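Local coordinates for glutamate receptor kainate-like protein (Pleurobrachia bachei, PDB 4ZDM) that binds glycine in its clamshell ligand-binding domain and probably serves, as an ionotropic glutamate receptor subunit, to gate an ion channel, at residues A[19-24]-A[91-96]; A[219-222]-A[226-229]; A[150-155]-A[213-218]. One frame throughout, in Å; residues are numbered along the deposited sequence.

Each of the three contacts has one partner in the same mixed sheet. Interaction 1 supplies Ala94, Leu95 and Ser96 to the glycine pocket, and strand 205-221, which runs antiparallel to strands 90-92 and 94-96, carries one half of both other contacts. Interaction 1 lies about 17 Å, centre to centre, from each of them; it meets interaction 3 where Ala218 N stands 2.9 Å from Leu95 O, and interaction 2 where Ile91 N stands 2.8 Å from Gly220 O, both probable hydrogen bonds. Interactions 2 and 3 adjoin in sequence, their centres about 20 Å apart. The side chain of Phe215 is about 6 Å from the glycine, and that of Leu221 lies farther off, at about 13 Å.

Interaction 1: A[19-24]-A[91-96]; sequences PFISEP and IVVALS. With GLY (glycine), chain B.
The ring of Phe20 is held between two aliphatic groups: the methyl of Ala94 sits over the middle of one face, and CD of Pro19, offset toward the rim, lies on the opposite face. Ala94 CB is 3.7 Å from the ring centroid and only 8° off the normal, a CH-pi contact in which all six ring carbons are almost equally far from the methyl. With CG anti to the carbonyl carbon (chi1 -56°), the ring is carried toward Ala94. With an alanine in place of Phe20, the methyl of Ala94 would probably lose its aromatic cover and a gap would be likely to open behind the pocket wall. Beside the ring, Ile21 extends its CG1 branch and lets CD1 do the touching, 3.9 Å from Val93 CG1, the two side chains passing at a slant; the same methyl lies 3.8 Å from Val92 O. Asn41, on helix 40-52, hydrogen-bonds that carbonyl through its side-chain amide and also touches both Phe20 and Ile21.

While the Ala94 methyl faces Phe20, the backbone that follows it grips the ligand. Atom N of the bound glycine donates to Ala94 O over 2.7 Å. Ser96 N gives a nearly linear bond, 178° at the hydrogen, to the ligand OXT at 2.9 Å. Ser96 OG is a weak further acceptor for the ligand amino group and is itself tied to Glu191, which also binds the ligand, as do Arg101 and Asn148. In this protein the Phe20-Ala94 packing lies behind those bonds; the bonds themselves, a strand carbonyl and N-H acting with an arginine and an acidic residue to hold an amino acid, are characteristic of the ligand-binding clamshell of ionotropic glutamate receptors.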
loop_
_atom_site.group_PDB
_atom_site.type_symbol
_atom_site.label_atom_id
_atom_site.label_comp_id
_atom_site.label_asym_id
_atom_site.label_seq_id
_atom_site.Cartn_x
_atom_site.Cartn_y
_atom_site.Cartn_z
ATOM N N PRO A 19 6.803 -25.698 1.425
ATOM C CA PRO A 19 6.938 -25.339 2.842
ATOM C C PRO A 19 7.170 -23.855 3.116
ATOM O O PRO A 19 7.398 -23.463 4.255
ATOM C CB PRO A 19 8.183 -26.138 3.264
ATOM C CG PRO A 19 9.029 -26.105 2.040
ATOM C CD PRO A 19 8.080 -26.196 0.872
ATOM N N PHE A 20 7.059 -23.040 2.072
ATOM C CA PHE A 20 7.442 -21.642 2.167
ATOM C C PHE A 20 6.360 -20.774 2.822
ATOM O O PHE A 20 6.666 -19.966 3.719
ATOM C CB PHE A 20 7.782 -21.128 0.779
ATOM C CG PHE A 20 8.853 -21.928 0.081
ATOM C CD1 PHE A 20 10.170 -21.918 0.541
ATOM C CD2 PHE A 20 8.525 -22.751 -0.993
ATOM C CE1 PHE A 20 11.150 -22.722 -0.100
ATOM C CE2 PHE A 20 9.510 -23.518 -1.605
ATOM C CZ PHE A 20 10.792 -23.498 -1.166
ATOM N N ILE A 21 5.102 -20.939 2.381
ATOM C CA ILE A 21 3.947 -20.169 2.888
ATOM C C ILE A 21 2.748 -21.067 2.898
ATOM O O ILE A 21 2.459 -21.727 1.894
ATOM C CB ILE A 21 3.652 -18.906 2.034
ATOM C CG1 ILE A 21 4.899 -18.031 1.914
ATOM C CG2 ILE A 21 2.450 -18.119 2.611
ATOM C CD1 ILE A 21 4.738 -16.841 1.018
ATOM N N SER A 22 2.059 -21.148 4.037
ATOM C CA SER A 22 0.832 -21.950 4.099
ATOM C C SER A 22 -0.375 -21.310 3.444
ATOM O O SER A 22 -0.368 -20.138 3.120
ATOM C CB SER A 22 0.519 -22.227 5.567
ATOM O OG SER A 22 0.075 -21.053 6.207
ATOM N N GLU A 23 -1.433 -22.105 3.224
ATOM C CA GLU A 23 -2.749 -21.504 3.040
ATOM C C GLU A 23 -3.123 -20.705 4.297
ATOM O O GLU A 23 -2.643 -21.007 5.392
ATOM C CB GLU A 23 -3.807 -22.592 2.779
ATOM C CG GLU A 23 -3.580 -23.382 1.553
ATOM C CD GLU A 23 -3.845 -22.649 0.255
ATOM O OE1 GLU A 23 -4.462 -21.578 0.236
ATOM O OE2 GLU A 23 -3.465 -23.199 -0.813
ATOM N N PRO A 24 -4.005 -19.730 4.155
ATOM C CA PRO A 24 -4.526 -19.026 5.343
ATOM C C PRO A 24 -5.297 -20.006 6.227
ATOM O O PRO A 24 -5.927 -20.925 5.696
ATOM C CB PRO A 24 -5.452 -17.961 4.763
ATOM C CG PRO A 24 -5.775 -18.427 3.367
ATOM C CD PRO A 24 -4.574 -19.210 2.899
ATOM N N ILE A 91 8.154 -9.078 -2.804
ATOM C CA ILE A 91 7.583 -10.420 -2.989
ATOM C C ILE A 91 8.321 -11.356 -2.082
ATOM O O ILE A 91 9.548 -11.403 -2.125
ATOM C CB ILE A 91 7.720 -10.848 -4.434
ATOM C CG1 ILE A 91 6.946 -9.935 -5.365
ATOM C CG2 ILE A 91 7.330 -12.316 -4.586
ATOM C CD1 ILE A 91 7.282 -10.135 -6.856
ATOM N N VAL A 92 7.588 -12.118 -1.251
ATOM C CA VAL A 92 8.230 -12.957 -0.219
ATOM C C VAL A 92 7.906 -14.431 -0.329
ATOM O O VAL A 92 8.185 -15.172 0.629
ATOM C CB VAL A 92 7.921 -12.396 1.192
ATOM C CG1 VAL A 92 8.449 -10.946 1.319
ATOM C CG2 VAL A 92 6.453 -12.494 1.547
ATOM N N VAL A 93 7.458 -14.892 -1.484
ATOM C CA VAL A 93 7.559 -16.308 -1.839
ATOM C C VAL A 93 9.027 -16.634 -2.067
ATOM O O VAL A 93 9.885 -15.728 -2.040
ATOM C CB VAL A 93 6.749 -16.663 -3.065
ATOM C CG1 VAL A 93 5.239 -16.329 -2.855
ATOM C CG2 VAL A 93 7.258 -16.012 -4.355
ATOM N N ALA A 94 9.330 -17.904 -2.327
ATOM C CA ALA A 94 10.635 -18.278 -2.837
ATOM C C ALA A 94 10.590 -18.011 -4.317
ATOM O O ALA A 94 10.152 -18.819 -5.159
ATOM C CB ALA A 94 10.940 -19.751 -2.512
ATOM N N LEU A 95 10.975 -16.775 -4.645
ATOM C CA LEU A 95 10.852 -16.295 -6.020
ATOM C C LEU A 95 12.114 -16.599 -6.787
ATOM O O LEU A 95 13.223 -16.175 -6.416
ATOM C CB LEU A 95 10.572 -14.791 -6.055
ATOM C CG LEU A 95 10.081 -14.254 -7.385
ATOM C CD1 LEU A 95 8.680 -14.744 -7.728
ATOM C CD2 LEU A 95 10.141 -12.732 -7.419
ATOM N N SER A 96 11.978 -17.377 -7.855
ATOM C CA SER A 96 13.124 -17.800 -8.611
ATOM C C SER A 96 13.697 -16.665 -9.438
ATOM O O SER A 96 13.001 -15.977 -10.204
ATOM C CB SER A 96 12.729 -18.954 -9.521
ATOM O OG SER A 96 12.100 -19.919 -8.700
HETATM N N GLY B . 9.191 -20.448 -7.123
HETATM C CA GLY B . 8.342 -20.343 -8.338
HETATM C C GLY B . 8.558 -19.107 -9.139
HETATM O O GLY B . 8.008 -18.950 -10.241
HETATM O OXT GLY B . 9.304 -18.180 -8.700
#

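Interaction 2: A[219-222]-A[226-229]; sequences FGLR and PFKN
Apolar packing between the end of a strand and the start of the following helix makes this contact: Leu221, near the end of strand 205-221, is covered by Phe227 and Lys228 where helix 228-240 begins. Just three residues separate the two segments, so the chain turns back on itself and lays the first turn of the helix beside the strand it has left. Leu221 carries one side of the contact through a single methyl, CD2, which is 3.6 Å from Phe227 CE1 and 3.9 Å from Phe227 CD1. The same methyl lies 3.8 Å from Lys228 CA and 3.9 Å from Lys228 CB, and thus fits the notch between the aromatic ring and the root of the lysine side chain.

Phe227 occupies the N-cap position. Its CG is flanked by both N and C of the main chain (chi1 55°), a rotation that swings the ring back toward the strand although the bond from CA to CB does not aim there. The leucine approaches the ring obliquely. Lys228 behaves in the reverse way: its CB faces Leu221, but the chain then runs out extended from CG to CE, bends at the last torsion (chi4 -66°), and delivers NZ to a salt bridge with Asp232 one turn further along the helix. Around the pair, Met90 of strand 90-92 also packs on Leu221, and Leu5 on Phe227.

The division of labour follows from the chemistry. Between these two segments the contact is made by aliphatic and aromatic carbon, with the lysine lending only its backbone and first methylene, while its charge is led away and paired on the helix itself; the contact probably owes its stability chiefly to the burial of these apolar surfaces.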
loop_
_atom_site.group_PDB
_atom_site.type_symbol
_atom_site.label_atom_id
_atom_site.label_comp_id
_atom_site.label_asym_id
_atom_site.label_seq_id
_atom_site.Cartn_x
_atom_site.Cartn_y
_atom_site.Cartn_z
ATOM N N PHE A 219 13.782 -13.004 -2.487
ATOM C CA PHE A 219 12.665 -12.066 -2.487
ATOM C C PHE A 219 12.793 -11.141 -3.679
ATOM O O PHE A 219 13.890 -10.890 -4.196
ATOM C CB PHE A 219 12.611 -11.281 -1.185
ATOM C CG PHE A 219 12.248 -12.097 0.060
ATOM C CD1 PHE A 219 11.839 -13.407 0.004
ATOM C CD2 PHE A 219 12.285 -11.456 1.291
ATOM C CE1 PHE A 219 11.481 -14.086 1.199
ATOM C CE2 PHE A 219 11.923 -12.130 2.469
ATOM C CZ PHE A 219 11.532 -13.413 2.419
ATOM N N GLY A 220 11.663 -10.598 -4.133
ATOM C CA GLY A 220 11.592 -9.679 -5.255
ATOM C C GLY A 220 11.331 -8.248 -4.819
ATOM O O GLY A 220 10.465 -8.043 -3.959
ATOM N N LEU A 221 12.036 -7.280 -5.435
ATOM C CA LEU A 221 11.902 -5.876 -5.084
ATOM C C LEU A 221 11.907 -5.063 -6.343
ATOM O O LEU A 221 12.474 -5.498 -7.352
ATOM C CB LEU A 221 13.056 -5.354 -4.210
ATOM C CG LEU A 221 13.161 -5.928 -2.780
ATOM C CD1 LEU A 221 13.773 -7.286 -2.748
ATOM C CD2 LEU A 221 14.005 -4.980 -1.924
ATOM N N ARG A 222 11.280 -3.896 -6.332
ATOM C CA ARG A 222 11.438 -2.981 -7.462
ATOM C C ARG A 222 12.891 -2.546 -7.561
ATOM O O ARG A 222 13.610 -2.460 -6.574
ATOM C CB ARG A 222 10.507 -1.751 -7.324
ATOM C CG ARG A 222 9.050 -2.073 -7.549
ATOM C CD ARG A 222 8.193 -0.812 -7.456
ATOM N NE ARG A 222 8.137 -0.267 -6.112
ATOM C CZ ARG A 222 7.305 -0.727 -5.175
ATOM N NH1 ARG A 222 6.463 -1.691 -5.444
ATOM N NH2 ARG A 222 7.339 -0.206 -3.946
ATOM N N PRO A 226 14.968 1.575 -1.846
ATOM C CA PRO A 226 15.802 2.082 -0.765
ATOM C C PRO A 226 16.016 1.095 0.356
ATOM O O PRO A 226 16.908 1.369 1.184
ATOM C CB PRO A 226 15.033 3.327 -0.305
ATOM C CG PRO A 226 13.639 3.100 -0.674
ATOM C CD PRO A 226 13.674 2.284 -1.958
ATOM N N PHE A 227 15.248 0.013 0.443
ATOM C CA PHE A 227 15.426 -0.902 1.550
ATOM C C PHE A 227 16.089 -2.226 1.120
ATOM O O PHE A 227 16.276 -3.112 1.932
ATOM C CB PHE A 227 14.093 -1.134 2.315
ATOM C CG PHE A 227 12.951 -1.596 1.461
ATOM C CD1 PHE A 227 12.787 -2.927 1.152
ATOM C CD2 PHE A 227 12.042 -0.700 0.988
ATOM C CE1 PHE A 227 11.748 -3.358 0.373
ATOM C CE2 PHE A 227 10.969 -1.129 0.231
ATOM C CZ PHE A 227 10.835 -2.445 -0.098
ATOM N N LYS A 228 16.536 -2.329 -0.138
ATOM C CA LYS A 228 17.205 -3.547 -0.583
ATOM C C LYS A 228 18.456 -3.891 0.236
ATOM O O LYS A 228 18.634 -5.044 0.605
ATOM C CB LYS A 228 17.609 -3.485 -2.056
ATOM C CG LYS A 228 18.182 -4.817 -2.558
ATOM C CD LYS A 228 18.377 -4.813 -4.037
ATOM C CE LYS A 228 18.809 -6.170 -4.523
ATOM N NZ LYS A 228 20.162 -6.583 -4.044
ATOM N N ASN A 229 19.321 -2.928 0.511
ATOM C CA ASN A 229 20.523 -3.262 1.218
ATOM C C ASN A 229 20.248 -3.802 2.615
ATOM O O ASN A 229 20.935 -4.715 3.069
ATOM C CB ASN A 229 21.465 -2.039 1.302
ATOM C CG ASN A 229 22.031 -1.639 -0.050
ATOM O OD1 ASN A 229 22.121 -2.444 -0.973
ATOM N ND2 ASN A 229 22.435 -0.374 -0.162
#

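Interaction 3: A[150-155]-A[213-218]; sequences ELLLAS and QPFELA. With NA (sodium ion), chain E; SO4 (sulfate ion), chain C.
Unusually, Leu152 and Gln213 meet at a buried carbonyl that has no hydrogen-bond partner: Gln213 O lies 4.1 Å from Leu152 CD1 in the conformer of Leu152 given, one of two, so that its covering by that methyl is less than certain. In the same conformer CD1 reaches Phe215, with Leu152 CD1 3.7 Å from Phe215 CD1 and 4.1 Å from Phe215 CE1, coming at the ring obliquely. Phe215 leaves its strand toward helix 148-155, which carries Leu152; Leu217 CD2 lies at the ring edge, in its plane. Leu116, on strand 112-121, and Ser96 of the glycine pocket also pack against Phe215.

Two ions are bound nearby, a sulfate at Gln213 and, well away from the touching atoms, a sodium ion at Glu150. Gln213 holds the sulfate, probably from the crystallisation liquor, by two nearly straight bonds: its backbone N donates to O3 at 2.8 Å, and its side-chain NE2 to O2 at 2.9 Å, with 169° at the hydrogen. The bend at chi2 (-64°) folds the side chain back so that both donors face the same anion, which Tyr161 also reaches through its hydroxyl. Glu150 OE2 binds the sodium at 2.3 Å, together with Asp145 and a water; this bond belongs to one of two conformers of Glu150 and is to that extent uncertain.

Apart from Gln213 O, the polar groups named here find partners elsewhere: Gln213 N and NE2 the sulfate, Ser155 OG the carbonyl of Leu151. What passes between the two segments is apolar and runs through one leucine methyl, and beside it a carbonyl lies buried without a hydrogen-bond partner, probably at some cost in desolvation.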
loop_
_atom_site.group_PDB
_atom_site.type_symbol
_atom_site.label_atom_id
_atom_site.label_comp_id
_atom_site.label_asym_id
_atom_site.label_seq_id
_atom_site.Cartn_x
_atom_site.Cartn_y
_atom_site.Cartn_z
ATOM N N GLU A 150 8.709 -22.968 -16.626
ATOM C CA GLU A 150 8.281 -22.695 -17.993
ATOM C C GLU A 150 9.142 -21.559 -18.536
ATOM O O GLU A 150 9.629 -21.665 -19.658
ATOM C CB GLU A 150 6.811 -22.316 -18.039
ATOM C CG GLU A 150 6.294 -21.994 -19.441
ATOM C CD GLU A 150 4.940 -21.288 -19.437
ATOM O OE1 GLU A 150 4.737 -20.298 -18.689
ATOM O OE2 GLU A 150 4.073 -21.743 -20.212
ATOM N N LEU A 151 9.314 -20.498 -17.741
ATOM C CA LEU A 151 10.009 -19.283 -18.178
ATOM C C LEU A 151 11.447 -19.665 -18.503
ATOM O O LEU A 151 11.991 -19.216 -19.505
ATOM C CB LEU A 151 9.980 -18.172 -17.113
ATOM C CG LEU A 151 8.816 -17.225 -16.799
ATOM C CD1 LEU A 151 9.331 -16.026 -15.895
ATOM C CD2 LEU A 151 8.177 -16.692 -18.051
ATOM N N LEU A 152 12.106 -20.442 -17.629
ATOM C CA LEU A 152 13.465 -20.926 -17.896
ATOM C C LEU A 152 13.627 -21.755 -19.113
ATOM O O LEU A 152 14.579 -21.597 -19.878
ATOM C CB LEU A 152 13.990 -21.797 -16.744
ATOM C CG LEU A 152 14.478 -21.062 -15.537
ATOM C CD1 LEU A 152 14.972 -22.093 -14.515
ATOM C CD2 LEU A 152 15.570 -20.007 -15.866
ATOM N N LEU A 153 12.742 -22.710 -19.258
ATOM C CA LEU A 153 12.874 -23.653 -20.340
ATOM C C LEU A 153 12.615 -22.922 -21.658
ATOM O O LEU A 153 13.342 -23.134 -22.594
ATOM C CB LEU A 153 11.923 -24.821 -20.167
ATOM C CG LEU A 153 12.226 -25.712 -18.975
ATOM C CD1 LEU A 153 11.028 -26.579 -18.738
ATOM C CD2 LEU A 153 13.461 -26.557 -19.213
ATOM N N ALA A 154 11.658 -21.992 -21.686
ATOM C CA ALA A 154 11.301 -21.305 -22.928
ATOM C C ALA A 154 12.330 -20.269 -23.308
ATOM O O ALA A 154 12.447 -19.940 -24.499
ATOM C CB ALA A 154 9.938 -20.657 -22.799
ATOM N N SER A 155 13.084 -19.748 -22.347
ATOM C CA SER A 155 14.061 -18.702 -22.638
ATOM C C SER A 155 15.475 -19.260 -22.782
ATOM O O SER A 155 16.415 -18.506 -23.059
ATOM C CB SER A 155 14.026 -17.623 -21.554
ATOM O OG SER A 155 14.388 -18.119 -20.280
ATOM N N GLN A 213 19.507 -26.931 -14.535
ATOM C CA GLN A 213 19.191 -25.520 -14.632
ATOM C C GLN A 213 18.969 -24.873 -13.243
ATOM O O GLN A 213 17.860 -24.431 -12.885
ATOM C CB GLN A 213 17.991 -25.279 -15.529
ATOM C CG GLN A 213 18.289 -25.669 -17.005
ATOM C CD GLN A 213 19.346 -24.799 -17.563
ATOM O OE1 GLN A 213 19.227 -23.585 -17.492
ATOM N NE2 GLN A 213 20.422 -25.396 -18.073
ATOM N N PRO A 214 20.043 -24.776 -12.466
ATOM C CA PRO A 214 19.900 -24.178 -11.137
ATOM C C PRO A 214 19.563 -22.706 -11.174
ATOM O O PRO A 214 19.824 -21.961 -12.163
ATOM C CB PRO A 214 21.270 -24.415 -10.497
ATOM C CG PRO A 214 22.118 -24.831 -11.507
ATOM C CD PRO A 214 21.393 -25.271 -12.711
ATOM N N PHE A 215 18.990 -22.230 -10.062
ATOM C CA PHE A 215 18.635 -20.830 -9.912
ATOM C C PHE A 215 18.586 -20.512 -8.424
ATOM O O PHE A 215 18.334 -21.395 -7.623
ATOM C CB PHE A 215 17.241 -20.505 -10.531
ATOM C CG PHE A 215 16.203 -21.525 -10.199
ATOM C CD1 PHE A 215 16.050 -22.644 -11.014
ATOM C CD2 PHE A 215 15.410 -21.426 -9.079
ATOM C CE1 PHE A 215 15.149 -23.642 -10.683
ATOM C CE2 PHE A 215 14.528 -22.410 -8.771
ATOM C CZ PHE A 215 14.380 -23.504 -9.569
ATOM N N GLU A 216 18.794 -19.254 -8.094
ATOM C CA GLU A 216 18.576 -18.756 -6.740
ATOM C C GLU A 216 17.099 -18.548 -6.474
ATOM O O GLU A 216 16.376 -18.168 -7.391
ATOM C CB GLU A 216 19.327 -17.463 -6.532
ATOM C CG GLU A 216 20.842 -17.631 -6.500
ATOM C CD GLU A 216 21.526 -16.364 -6.102
ATOM O OE1 GLU A 216 22.141 -16.328 -4.999
ATOM O OE2 GLU A 216 21.455 -15.324 -6.829
ATOM N N LEU A 217 16.686 -18.734 -5.233
ATOM C CA LEU A 217 15.357 -18.441 -4.712
ATOM C C LEU A 217 15.519 -17.271 -3.776
ATOM O O LEU A 217 16.325 -17.356 -2.837
ATOM C CB LEU A 217 14.777 -19.651 -3.974
ATOM C CG LEU A 217 14.487 -20.832 -4.905
ATOM C CD1 LEU A 217 14.379 -22.114 -4.095
ATOM C CD2 LEU A 217 13.207 -20.605 -5.635
ATOM N N ALA A 218 14.779 -16.193 -3.986
ATOM C CA ALA A 218 15.006 -14.941 -3.269
ATOM C C ALA A 218 13.727 -14.173 -3.112
ATOM O O ALA A 218 12.667 -14.600 -3.582
ATOM C CB ALA A 218 16.070 -14.132 -4.036
HETATM NA NA NA E . 1.815 -21.218 -20.497
HETATM S S SO4 C . 22.036 -28.368 -17.113
HETATM O O1 SO4 C . 22.288 -29.797 -16.853
HETATM O O2 SO4 C . 20.930 -28.266 -18.087
HETATM O O3 SO4 C . 21.891 -27.709 -15.793
HETATM O O4 SO4 C . 23.187 -27.719 -17.731
HETATM O O HOH W 1 2.169 -20.951 -23.108
#